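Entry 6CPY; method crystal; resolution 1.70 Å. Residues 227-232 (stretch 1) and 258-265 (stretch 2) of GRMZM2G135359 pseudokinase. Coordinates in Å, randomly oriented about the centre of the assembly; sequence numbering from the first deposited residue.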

# COMPACT_ATOMS: atom_id res chain seq x y z
N GLU A 227 -10.06 -2.46 -11.58
CA GLU A 227 -10.05 -3.80 -11.00
C GLU A 227 -11.10 -3.96 -9.91
O GLU A 227 -11.79 -4.97 -9.85
CB GLU A 227 -8.65 -4.11 -10.45
CG GLU A 227 -8.47 -5.51 -9.90
CD GLU A 227 -7.13 -5.68 -9.21
OE1 GLU A 227 -6.25 -4.82 -9.39
OE2 GLU A 227 -6.97 -6.69 -8.49
N ILE A 228 -11.25 -2.93 -9.09
CA ILE A 228 -12.26 -2.94 -8.03
C ILE A 228 -13.66 -2.99 -8.66
O ILE A 228 -14.55 -3.70 -8.18
CB ILE A 228 -12.11 -1.70 -7.12
CG1 ILE A 228 -10.84 -1.82 -6.26
CG2 ILE A 228 -13.33 -1.52 -6.26
CD1 ILE A 228 -10.37 -0.52 -5.63
N LEU A 229 -13.86 -2.23 -9.73
CA LEU A 229 -15.16 -2.17 -10.39
C LEU A 229 -15.54 -3.42 -11.19
O LEU A 229 -16.72 -3.79 -11.23
CB LEU A 229 -15.21 -0.96 -11.31
CG LEU A 229 -15.25 0.40 -10.62
CD1 LEU A 229 -15.01 1.48 -11.66
CD2 LEU A 229 -16.56 0.65 -9.89
N THR A 230 -14.57 -4.06 -11.83
CA THR A 230 -14.83 -5.15 -12.77
C THR A 230 -14.49 -6.53 -12.21
O THR A 230 -14.97 -7.55 -12.70
CB THR A 230 -14.02 -5.00 -14.08
OG1 THR A 230 -12.61 -5.07 -13.79
CG2 THR A 230 -14.32 -3.70 -14.75
N GLY A 231 -13.64 -6.56 -11.19
CA GLY A 231 -13.06 -7.80 -10.70
C GLY A 231 -12.05 -8.45 -11.63
O GLY A 231 -11.71 -9.61 -11.42
N ARG A 232 -11.56 -7.71 -12.63
CA ARG A 232 -10.61 -8.25 -13.63
C ARG A 232 -9.24 -7.57 -13.56
O ARG A 232 -9.14 -6.36 -13.30
CB ARG A 232 -11.17 -8.06 -15.04
CG ARG A 232 -12.46 -8.80 -15.33
CD ARG A 232 -13.17 -8.17 -16.52
NE ARG A 232 -14.38 -8.88 -16.93
CZ ARG A 232 -14.42 -9.89 -17.81
NH1 ARG A 232 -13.31 -10.34 -18.39
NH2 ARG A 232 -15.59 -10.45 -18.11
N GLU A 258 -22.39 -5.76 -18.18
CA GLU A 258 -21.32 -6.62 -18.66
C GLU A 258 -19.97 -6.20 -18.04
O GLU A 258 -19.11 -7.04 -17.82
CB GLU A 258 -21.24 -6.59 -20.20
CG GLU A 258 -20.10 -7.45 -20.75
CD GLU A 258 -20.16 -7.69 -22.25
OE1 GLU A 258 -21.00 -7.07 -22.95
OE2 GLU A 258 -19.34 -8.51 -22.73
N LEU A 259 -19.81 -4.92 -17.76
CA LEU A 259 -18.55 -4.40 -17.23
C LEU A 259 -18.37 -4.68 -15.74
O LEU A 259 -17.32 -5.13 -15.29
CB LEU A 259 -18.46 -2.90 -17.48
CG LEU A 259 -17.18 -2.23 -16.98
CD1 LEU A 259 -16.01 -2.55 -17.90
CD2 LEU A 259 -17.34 -0.73 -16.88
N ILE A 260 -19.41 -4.38 -14.98
CA ILE A 260 -19.30 -4.34 -13.51
C ILE A 260 -19.30 -5.76 -12.93
O ILE A 260 -20.05 -6.62 -13.37
CB ILE A 260 -20.43 -3.48 -12.91
CG1 ILE A 260 -20.34 -2.02 -13.42
CG2 ILE A 260 -20.37 -3.50 -11.38
CD1 ILE A 260 -19.05 -1.29 -13.07
N ASP A 261 -18.42 -6.00 -11.95
CA ASP A 261 -18.28 -7.29 -11.30
C ASP A 261 -19.63 -7.83 -10.81
O ASP A 261 -20.27 -7.20 -9.98
CB ASP A 261 -17.31 -7.15 -10.11
CG ASP A 261 -16.88 -8.48 -9.52
OD1 ASP A 261 -17.50 -9.53 -9.81
OD2 ASP A 261 -15.90 -8.45 -8.73
N PRO A 262 -20.06 -9.01 -11.29
CA PRO A 262 -21.32 -9.59 -10.76
C PRO A 262 -21.32 -9.85 -9.25
O PRO A 262 -22.37 -9.75 -8.60
CB PRO A 262 -21.47 -10.90 -11.54
CG PRO A 262 -20.60 -10.76 -12.74
CD PRO A 262 -19.48 -9.83 -12.37
N SER A 263 -20.16 -10.13 -8.66
CA SER A 263 -20.07 -10.42 -7.23
C SER A 263 -20.36 -9.21 -6.32
O SER A 263 -20.51 -9.36 -5.11
CB SER A 263 -18.71 -11.04 -6.87
OG SER A 263 -17.65 -10.11 -7.05
N ILE A 264 -20.39 -8.00 -6.90
CA ILE A 264 -20.80 -6.80 -6.16
C ILE A 264 -22.24 -6.87 -5.67
O ILE A 264 -22.56 -6.34 -4.60
CB ILE A 264 -20.62 -5.56 -7.06
CG1 ILE A 264 -19.14 -5.19 -7.11
CG2 ILE A 264 -21.46 -4.37 -6.58
CD1 ILE A 264 -18.77 -4.27 -8.24
N GLY A 265 -23.08 -7.51 -6.46
CA GLY A 265 -24.52 -7.44 -6.27
C GLY A 265 -25.07 -6.17 -6.89
O GLY A 265 -24.60 -5.74 -7.95
O HOH W 1 -16.43 -7.70 -15.03

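The two stretches meet where a helix ends in each, and the nearest CA atoms across the stretches are those of Thr230 and Asp261, 4.3 Å apart. Glu227 stays out of reach of stretch 2, but its carbonyl O accepts the Gly231 N hydrogen bond (2.8 Å) that closes the last helical turn. Ile228 contributes mainly backbone, its O lying 4.3 Å from Ile264 CD1. At Leu229 the carbonyl, near the helix end, is free to accept from stretch 2: Asp261 N donates to Leu229 O at 2.9 Å, almost linearly (175°). The same oxygen receives a CA-H...O contact from Ile260 CA (3.5 Å), while Leu229 CB packs against Ile260 CD1 at 4.2 Å.

Thr230 returns the backbone contact, its CA approaching Leu259 O at 3.5 Å. Its methyl CG2 lies 3.8 Å from Leu259 CD1, an apolar contact, whereas OG1 accepts a hydrogen bond from Arg232 N (3.1 Å). Gly231 leaves the helix with positive phi, a conformation that favours glycine; a CB here would also clash with Asp261 OD2, which sits 3.5 Å from Gly231 CA. Finally, a water bridges the stretches, donating to Thr230 O (2.8 Å) and Leu259 O (2.7 Å) and accepting from Arg232 NE (3.0 Å).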